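Local coordinates for RabGDI protein (PDB 3P1W), which probably acts as a Rab GDP-dissociation inhibitor, slowing nucleotide release from Rab GTPases and regulating their cycling between membrane and cytosol in the malaria parasite, at residues A[33-38]-A[447-452]. Residues are numbered along the deposited sequence; the frame is centred on the assembly and turned at random.
Sequences CILSGL and LQIWEN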
ATOM      1  N   CYS A  33      -1.719  -9.537  10.714  1.00 24.23           N
ATOM      2  CA  CYS A  33      -0.602  -9.403  11.644  1.00 25.87           C
ATOM      3  C   CYS A  33      -0.674  -8.096  12.448  1.00 26.73           C
ATOM      4  O   CYS A  33      -0.507  -8.088  13.691  1.00 27.46           O
ATOM      5  CB  CYS A  33       0.699  -9.473  10.898  1.00 25.40           C
ATOM      6  SG  CYS A  33       1.043 -11.091  10.240  1.00 28.06           S
ATOM      7  N   ILE A  34      -0.952  -6.995  11.751  1.00 25.73           N
ATOM      8  CA  ILE A  34      -1.075  -5.673  12.396  1.00 26.83           C
ATOM      9  C   ILE A  34      -2.225  -5.644  13.411  1.00 28.08           C
ATOM     10  O   ILE A  34      -2.057  -5.174  14.570  1.00 29.36           O
ATOM     11  CB  ILE A  34      -1.242  -4.537  11.321  1.00 26.05           C
ATOM     12  CG1 ILE A  34       0.020  -4.451  10.458  1.00 26.15           C
ATOM     13  CG2 ILE A  34      -1.551  -3.218  11.995  1.00 25.95           C
ATOM     14  CD1 ILE A  34      -0.139  -3.699   9.095  1.00 22.87           C
ATOM     15  N   LEU A  35      -3.376  -6.175  13.012  1.00 27.38           N
ATOM     16  CA  LEU A  35      -4.529  -6.262  13.896  1.00 28.39           C
ATOM     17  C   LEU A  35      -4.235  -7.174  15.097  1.00 29.29           C
ATOM     18  O   LEU A  35      -4.613  -6.862  16.219  1.00 30.10           O
ATOM     19  CB  LEU A  35      -5.771  -6.751  13.135  1.00 27.35           C
ATOM     20  CG  LEU A  35      -6.469  -5.688  12.281  1.00 27.12           C
ATOM     21  CD1 LEU A  35      -7.351  -6.314  11.205  1.00 25.84           C
ATOM     22  CD2 LEU A  35      -7.243  -4.708  13.139  1.00 27.30           C
ATOM     23  N   SER A  36      -3.539  -8.285  14.865  1.00 29.22           N
ATOM     24  CA  SER A  36      -3.128  -9.178  15.954  1.00 30.25           C
ATOM     25  C   SER A  36      -2.244  -8.438  16.967  1.00 31.96           C
ATOM     26  O   SER A  36      -2.405  -8.596  18.197  1.00 32.55           O
ATOM     27  CB  SER A  36      -2.375 -10.406  15.411  1.00 30.40           C
ATOM     28  OG  SER A  36      -3.214 -11.219  14.606  1.00 29.13           O
ATOM     29  N   GLY A  37      -1.307  -7.646  16.442  1.00 30.98           N
ATOM     30  CA  GLY A  37      -0.425  -6.795  17.233  1.00 32.94           C
ATOM     31  C   GLY A  37      -1.186  -5.825  18.115  1.00 34.33           C
ATOM     32  O   GLY A  37      -0.937  -5.749  19.326  1.00 36.33           O
ATOM     33  N   LEU A  38      -2.133  -5.108  17.515  1.00 33.45           N
ATOM     34  CA  LEU A  38      -3.012  -4.198  18.253  1.00 34.72           C
ATOM     35  C   LEU A  38      -3.862  -4.900  19.320  1.00 36.22           C
ATOM     36  O   LEU A  38      -4.027  -4.372  20.440  1.00 37.38           O
ATOM     37  CB  LEU A  38      -3.933  -3.463  17.281  1.00 33.70           C
ATOM     38  CG  LEU A  38      -3.243  -2.427  16.383  1.00 33.34           C
ATOM     39  CD1 LEU A  38      -4.199  -1.987  15.296  1.00 32.66           C
ATOM     40  CD2 LEU A  38      -2.774  -1.240  17.234  1.00 34.61           C
ATOM     41  N   LEU A 447      -8.016  -0.242  10.067  1.00 26.00           N
ATOM     42  CA  LEU A 447      -8.586   0.706  11.039  1.00 28.27           C
ATOM     43  C   LEU A 447     -10.114   0.635  11.130  1.00 28.99           C
ATOM     44  O   LEU A 447     -10.673   0.750  12.218  1.00 30.10           O
ATOM     45  CB  LEU A 447      -8.144   2.132  10.746  1.00 27.85           C
ATOM     46  CG  LEU A 447      -6.676   2.379  11.102  1.00 29.48           C
ATOM     47  CD1 LEU A 447      -6.278   3.774  10.653  1.00 30.42           C
ATOM     48  CD2 LEU A 447      -6.418   2.193  12.611  1.00 30.58           C
ATOM     49  N   GLN A 448     -10.779   0.460   9.988  1.00 29.33           N
ATOM     50  CA  GLN A 448     -12.235   0.290   9.950  1.00 30.58           C
ATOM     51  C   GLN A 448     -12.614  -1.002  10.693  1.00 30.52           C
ATOM     52  O   GLN A 448     -13.541  -1.009  11.510  1.00 31.60           O
ATOM     53  CB  GLN A 448     -12.746   0.264   8.499  1.00 30.98           C
ATOM     54  CG  GLN A 448     -14.267   0.425   8.316  1.00 35.58           C
ATOM     55  CD  GLN A 448     -14.732   0.246   6.862  1.00 39.64           C
ATOM     56  OE1 GLN A 448     -14.788  -0.869   6.338  1.00 42.34           O
ATOM     57  NE2 GLN A 448     -15.070   1.349   6.215  1.00 43.07           N
ATOM     58  N   ILE A 449     -11.899  -2.090  10.435  1.00 29.18           N
ATOM     59  CA  ILE A 449     -12.147  -3.334  11.173  1.00 29.86           C
ATOM     60  C   ILE A 449     -11.986  -3.097  12.688  1.00 31.25           C
ATOM     61  O   ILE A 449     -12.899  -3.429  13.462  1.00 32.17           O
ATOM     62  CB  ILE A 449     -11.241  -4.472  10.693  1.00 28.62           C
ATOM     63  CG1 ILE A 449     -11.663  -4.889   9.273  1.00 28.98           C
ATOM     64  CG2 ILE A 449     -11.285  -5.641  11.695  1.00 29.17           C
ATOM     65  CD1 ILE A 449     -10.699  -5.861   8.592  1.00 27.68           C
ATOM     66  N   TRP A 450     -10.872  -2.482  13.101  1.00 31.77           N
ATOM     67  CA  TRP A 450     -10.648  -2.166  14.525  1.00 33.76           C
ATOM     68  C   TRP A 450     -11.796  -1.358  15.168  1.00 35.70           C
ATOM     69  O   TRP A 450     -12.309  -1.729  16.241  1.00 35.75           O
ATOM     70  CB  TRP A 450      -9.320  -1.425  14.742  1.00 34.05           C
ATOM     71  CG  TRP A 450      -9.057  -1.165  16.199  1.00 36.06           C
ATOM     72  CD1 TRP A 450      -9.407  -0.048  16.925  1.00 38.81           C
ATOM     73  CD2 TRP A 450      -8.433  -2.056  17.119  1.00 36.30           C
ATOM     74  NE1 TRP A 450      -9.025  -0.193  18.242  1.00 37.99           N
ATOM     75  CE2 TRP A 450      -8.427  -1.420  18.387  1.00 38.89           C
ATOM     76  CE3 TRP A 450      -7.867  -3.330  17.000  1.00 35.92           C
ATOM     77  CZ2 TRP A 450      -7.879  -2.017  19.508  1.00 39.45           C
ATOM     78  CZ3 TRP A 450      -7.320  -3.924  18.135  1.00 38.24           C
ATOM     79  CH2 TRP A 450      -7.331  -3.269  19.365  1.00 37.83           C
ATOM     80  N   GLU A 451     -12.201  -0.275  14.512  1.00 36.40           N
ATOM     81  CA  GLU A 451     -13.309   0.560  14.986  1.00 38.77           C
ATOM     82  C   GLU A 451     -14.569  -0.260  15.297  1.00 40.00           C
ATOM     83  O   GLU A 451     -15.266  -0.004  16.295  1.00 41.23           O
ATOM     84  CB  GLU A 451     -13.665   1.644  13.961  1.00 38.73           C
ATOM     85  CG  GLU A 451     -14.897   2.508  14.326  1.00 43.02           C
ATOM     86  CD  GLU A 451     -15.151   3.690  13.364  1.00 45.99           C
ATOM     87  OE1 GLU A 451     -14.632   3.693  12.237  1.00 49.22           O
ATOM     88  OE2 GLU A 451     -15.892   4.619  13.748  1.00 52.05           O
ATOM     89  N   ASN A 452     -14.868  -1.213  14.421  1.00 39.42           N
ATOM     90  CA  ASN A 452     -16.109  -1.988  14.491  1.00 40.75           C
ATOM     91  C   ASN A 452     -16.039  -3.222  15.366  1.00 41.78           C
ATOM     92  O   ASN A 452     -17.078  -3.758  15.756  1.00 41.17           O
ATOM     93  CB  ASN A 452     -16.564  -2.349  13.079  1.00 40.05           C
ATOM     94  CG  ASN A 452     -17.105  -1.148  12.336  1.00 39.84           C
ATOM     95  OD1 ASN A 452     -18.154  -0.631  12.690  1.00 41.82           O
ATOM     96  ND2 ASN A 452     -16.397  -0.699  11.317  1.00 39.21           N
TER
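Trp450 reaches from helix 440-454 to helix 30-41 and sets the benzo side of its indole against Leu38 and Leu35. Its CB leaves the backbone toward the opposing helix, and CG lies anti to the backbone N (chi1 -177°), which carries the indole across the gap. Further out, CE3 comes 4.1 Å from Leu35 CD2, a methyl that sits at the ring edge close to its plane, and it also approaches Leu38 CB. The next atom, CZ3, makes the closest side-chain approach, 3.5 Å to Leu38 CB, while CH2 reaches the backbone beyond, 3.6 Å from Leu38 O. Leu38 adds a second touch from above: its CD1 stands 4.2 Å over one face of the indole, displaced from the ring centre to its periphery.

Leu35 divides its two methyls between neighbouring residues of the partner helix. While CD2 takes the indole edge, CD1 packs 4.0 Å from Ile449 CG2, the two side chains running nearly perpendicular to each other. The side-chain contacts are apolar and involve four buried residues, with the rim of the indole also lying against the Leu38 carbonyl; the segment axes are 10.8 Å apart and inclined at 37°. Beyond the pair, Tyr42 and Trp454 add further aromatic contacts to Trp450, the latter edge-to-face, and Leu38 also rests on Ile105 of helix 101-108.

Strand 20-26, helix 30-41 and strand 46-49 form a beta-alpha-beta unit with parallel strands, as at the start of the dinucleotide-binding-like fold of the GDI family. Helix 440-454 follows strand 427-429, which pairs in parallel with strand 305-308 of the same sheet; its packing on helix 30-41 thus joins the last helix of the chain to the first within the Rossmann-like domain.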